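PDB 3Q15: response regulator aspartate phosphatase H from Bacillus subtilis, which dephosphorylates the sporulation phosphotransferase Spo0F and also acts on the competence regulator ComA, keeping sporulation and competence apart in time. Local coordinates for residues A6-I16 with E37-D48. Sequence-based numbering, arbitrary orientation.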
loop_
_atom_site.group_PDB
_atom_site.type_symbol
_atom_site.label_atom_id
_atom_site.label_comp_id
_atom_site.label_asym_id
_atom_site.label_seq_id
_atom_site.Cartn_x
_atom_site.Cartn_y
_atom_site.Cartn_z
ATOM N N ALA A 6 -4.102 9.870 28.735
ATOM C CA ALA A 6 -2.830 9.230 28.420
ATOM C C ALA A 6 -2.266 9.745 27.101
ATOM O O ALA A 6 -2.979 9.829 26.100
ATOM C CB ALA A 6 -2.990 7.718 28.375
ATOM N N ILE A 7 -0.981 10.082 27.104
ATOM C CA ILE A 7 -0.315 10.605 25.918
ATOM C C ILE A 7 0.111 9.478 24.980
ATOM O O ILE A 7 0.819 8.561 25.391
ATOM C CB ILE A 7 0.933 11.425 26.300
ATOM C CG1 ILE A 7 0.586 12.461 27.373
ATOM C CG2 ILE A 7 1.534 12.090 25.071
ATOM C CD1 ILE A 7 1.781 13.254 27.870
ATOM N N PRO A 8 -0.326 9.543 23.714
ATOM C CA PRO A 8 0.092 8.562 22.706
ATOM C C PRO A 8 1.608 8.576 22.542
ATOM O O PRO A 8 2.199 9.651 22.476
ATOM C CB PRO A 8 -0.573 9.069 21.424
ATOM C CG PRO A 8 -1.715 9.910 21.884
ATOM C CD PRO A 8 -1.278 10.530 23.175
ATOM N N SER A 9 2.218 7.395 22.473
ATOM C CA SER A 9 3.672 7.275 22.389
ATOM C C SER A 9 4.244 7.879 21.109
ATOM O O SER A 9 5.417 8.247 21.064
ATOM C CB SER A 9 4.097 5.811 22.505
ATOM O OG SER A 9 3.546 5.041 21.450
ATOM N N SER A 10 3.420 7.969 20.071
ATOM C CA SER A 10 3.838 8.590 18.820
ATOM C C SER A 10 4.050 10.088 19.020
ATOM O O SER A 10 4.952 10.687 18.427
ATOM C CB SER A 10 2.792 8.356 17.733
ATOM O OG SER A 10 1.592 9.034 18.050
ATOM N N ARG A 11 3.211 10.689 19.857
ATOM C CA ARG A 11 3.352 12.097 20.199
ATOM C C ARG A 11 4.676 12.319 20.915
ATOM O O ARG A 11 5.390 13.278 20.633
ATOM C CB ARG A 11 2.189 12.565 21.077
ATOM C CG ARG A 11 2.148 14.070 21.296
ATOM C CD ARG A 11 0.997 14.459 22.207
ATOM N NE ARG A 11 -0.297 14.064 21.658
ATOM C CZ ARG A 11 -1.434 14.061 22.348
ATOM N NH1 ARG A 11 -1.440 14.427 23.624
ATOM N NH2 ARG A 11 -2.565 13.687 21.764
ATOM N N VAL A 12 5.010 11.424 21.838
ATOM C CA VAL A 12 6.276 11.525 22.554
ATOM C C VAL A 12 7.445 11.233 21.617
ATOM O O VAL A 12 8.533 11.799 21.762
ATOM C CB VAL A 12 6.322 10.579 23.761
ATOM C CG1 VAL A 12 7.679 10.660 24.444
ATOM C CG2 VAL A 12 5.209 10.921 24.737
ATOM N N GLY A 13 7.207 10.359 20.647
ATOM C CA GLY A 13 8.217 10.025 19.660
ATOM C C GLY A 13 8.664 11.208 18.817
ATOM O O GLY A 13 9.858 11.382 18.573
ATOM N N VAL A 14 7.712 12.019 18.363
ATOM C CA VAL A 14 8.049 13.165 17.527
ATOM C C VAL A 14 8.746 14.274 18.316
ATOM O O VAL A 14 9.532 15.033 17.756
ATOM C CB VAL A 14 6.830 13.730 16.766
ATOM C CG1 VAL A 14 6.322 12.716 15.752
ATOM C CG2 VAL A 14 5.729 14.140 17.732
ATOM N N LYS A 15 8.462 14.367 19.612
ATOM C CA LYS A 15 9.166 15.322 20.462
ATOM C C LYS A 15 10.621 14.888 20.640
ATOM O O LYS A 15 11.526 15.725 20.687
ATOM C CB LYS A 15 8.478 15.476 21.820
ATOM C CG LYS A 15 9.210 16.412 22.769
ATOM C CD LYS A 15 8.414 16.675 24.038
ATOM C CE LYS A 15 7.123 17.424 23.735
ATOM N NZ LYS A 15 6.396 17.818 24.975
ATOM N N ILE A 16 10.836 13.578 20.731
ATOM C CA ILE A 16 12.184 13.014 20.762
ATOM C C ILE A 16 12.920 13.317 19.453
ATOM O O ILE A 16 14.114 13.617 19.453
ATOM C CB ILE A 16 12.159 11.489 21.014
ATOM C CG1 ILE A 16 11.630 11.190 22.418
ATOM C CG2 ILE A 16 13.548 10.890 20.838
ATOM C CD1 ILE A 16 11.626 9.721 22.780
ATOM N N GLU A 37 11.312 17.787 28.944
ATOM C CA GLU A 37 9.901 17.634 28.604
ATOM C C GLU A 37 9.556 16.177 28.341
ATOM O O GLU A 37 8.542 15.675 28.820
ATOM C CB GLU A 37 9.536 18.485 27.387
ATOM C CG GLU A 37 9.645 19.982 27.621
ATOM C CD GLU A 37 9.159 20.790 26.436
ATOM O OE1 GLU A 37 8.482 20.215 25.559
ATOM O OE2 GLU A 37 9.456 22.001 26.382
ATOM N N VAL A 38 10.402 15.501 27.573
ATOM C CA VAL A 38 10.167 14.104 27.226
ATOM C C VAL A 38 10.047 13.253 28.484
ATOM O O VAL A 38 9.181 12.380 28.576
ATOM C CB VAL A 38 11.287 13.545 26.334
ATOM C CG1 VAL A 38 11.125 12.046 26.152
ATOM C CG2 VAL A 38 11.296 14.248 24.991
ATOM N N GLU A 39 10.915 13.523 29.453
ATOM C CA GLU A 39 10.951 12.754 30.692
ATOM C C GLU A 39 9.699 12.969 31.536
ATOM O O GLU A 39 9.378 12.162 32.409
ATOM C CB GLU A 39 12.213 13.091 31.487
ATOM C CG GLU A 39 13.490 12.651 30.792
ATOM C CD GLU A 39 14.738 13.226 31.426
ATOM O OE1 GLU A 39 14.617 14.159 32.250
ATOM O OE2 GLU A 39 15.841 12.742 31.097
ATOM N N GLN A 40 8.989 14.057 31.266
ATOM C CA GLN A 40 7.718 14.313 31.923
ATOM C C GLN A 40 6.589 13.603 31.187
ATOM O O GLN A 40 5.751 12.945 31.805
ATOM C CB GLN A 40 7.442 15.817 32.002
ATOM C CG GLN A 40 8.395 16.575 32.913
ATOM C CD GLN A 40 8.261 16.162 34.369
ATOM O OE1 GLN A 40 7.232 15.623 34.778
ATOM N NE2 GLN A 40 9.302 16.411 35.157
ATOM N N ASP A 41 6.576 13.733 29.864
ATOM C CA ASP A 41 5.522 13.142 29.048
ATOM C C ASP A 41 5.445 11.628 29.225
ATOM O O ASP A 41 4.356 11.054 29.248
ATOM C CB ASP A 41 5.721 13.486 27.569
ATOM C CG ASP A 41 5.682 14.981 27.306
ATOM O OD1 ASP A 41 6.220 15.417 26.266
ATOM O OD2 ASP A 41 5.118 15.719 28.142
ATOM N N ILE A 42 6.605 10.989 29.348
ATOM C CA ILE A 42 6.668 9.539 29.512
ATOM C C ILE A 42 5.948 9.063 30.777
ATOM O O ILE A 42 5.366 7.976 30.803
ATOM C CB ILE A 42 8.123 9.033 29.505
ATOM C CG1 ILE A 42 8.730 9.211 28.112
ATOM C CG2 ILE A 42 8.184 7.579 29.928
ATOM C CD1 ILE A 42 10.136 8.691 27.984
ATOM N N GLN A 43 5.977 9.889 31.818
ATOM C CA GLN A 43 5.312 9.560 33.075
ATOM C C GLN A 43 3.795 9.498 32.905
ATOM O O GLN A 43 3.083 9.026 33.791
ATOM C CB GLN A 43 5.678 10.581 34.155
ATOM C CG GLN A 43 7.174 10.727 34.388
ATOM C CD GLN A 43 7.500 11.742 35.468
ATOM O OE1 GLN A 43 6.611 12.230 36.169
ATOM N NE2 GLN A 43 8.780 12.066 35.608
ATOM N N GLN A 44 3.310 9.981 31.765
ATOM C CA GLN A 44 1.881 9.975 31.464
ATOM C C GLN A 44 1.605 9.291 30.125
ATOM O O GLN A 44 0.500 9.374 29.589
ATOM C CB GLN A 44 1.336 11.406 31.439
ATOM C CG GLN A 44 1.394 12.128 32.778
ATOM C CD GLN A 44 0.356 11.623 33.762
ATOM O OE1 GLN A 44 0.691 11.158 34.853
ATOM N NE2 GLN A 44 -0.914 11.717 33.385
ATOM N N MET A 45 2.615 8.614 29.589
ATOM C CA MET A 45 2.513 7.997 28.270
ATOM C C MET A 45 1.911 6.598 28.326
ATOM O O MET A 45 2.130 5.855 29.283
ATOM C CB MET A 45 3.891 7.932 27.607
ATOM C CG MET A 45 3.882 7.364 26.193
ATOM S SD MET A 45 5.540 7.144 25.518
ATOM C CE MET A 45 6.161 5.822 26.557
ATOM N N GLU A 46 1.155 6.242 27.292
ATOM C CA GLU A 46 0.682 4.874 27.132
ATOM C C GLU A 46 1.888 3.944 27.057
ATOM O O GLU A 46 2.978 4.363 26.663
ATOM C CB GLU A 46 -0.158 4.742 25.861
ATOM C CG GLU A 46 0.623 5.001 24.582
ATOM C CD GLU A 46 -0.189 4.723 23.332
ATOM O OE1 GLU A 46 0.365 4.856 22.217
ATOM O OE2 GLU A 46 -1.380 4.371 23.464
ATOM N N GLU A 47 1.697 2.687 27.439
ATOM C CA GLU A 47 2.789 1.721 27.420
ATOM C C GLU A 47 3.313 1.496 26.004
ATOM O O GLU A 47 2.546 1.231 25.078
ATOM C CB GLU A 47 2.363 0.393 28.060
ATOM C CG GLU A 47 2.193 0.461 29.576
ATOM C CD GLU A 47 1.986 -0.904 30.217
ATOM O OE1 GLU A 47 1.870 -1.907 29.480
ATOM O OE2 GLU A 47 1.940 -0.973 31.464
ATOM N N ASP A 48 4.629 1.623 25.847
ATOM C CA ASP A 48 5.298 1.365 24.577
ATOM C C ASP A 48 6.794 1.201 24.814
ATOM O O ASP A 48 7.547 2.175 24.784
ATOM C CB ASP A 48 5.051 2.505 23.584
ATOM C CG ASP A 48 5.555 2.183 22.183
ATOM O OD1 ASP A 48 6.427 1.299 22.044
ATOM O OD2 ASP A 48 5.079 2.814 21.216
#
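K15 NZ is gripped by two carboxylates, D41 and E37, in a salt-bridge network. D41 OD1 takes it at 2.7 Å through its syn lone pair. E37 OE1 is met on the anti side, at 3.2 Å from K15 NZ. The lysine chain leaves with CG anti to the backbone N (chi1 177°) and bends at chi3, which brings the ammonium to both acids. On the way the K15 and V38 side chains slide past each other in opposite directions, K15 CG against V38 CG2. With an alanine here, D41 and E37 would probably lose their shared cation, and V38 CG2 the lysine methylenes beside it. These contacts join helices 9-24 and 28-41, which run antiparallel in the N-terminal three-helix bundle of this Rap protein. V12 CG1 meets V38 CG1 and I42 CG1, while V12 CG2 rests on D41 CB and on M45 SD in the loop that follows helix 28-41. Helix 49-67 packs against I16, V38, I42 and M45. At the other end the chain entering helix 9-24 forms a single beta bridge, I7 with M45. I7 N bonds to Q44 O, and E46 N returns a bond to I7 O, both 3.0 Å. The I7 CD1 methyl packs against the D41 backbone, 3.7 Å from D41 O. S9 then meets two acids. Its OG gives a 2.7 Å bond to the anti lone pair of D48 OD2, and its N reaches E46 OE1 from above the carboxylate plane. D48 is also the N-cap of helix 49-67.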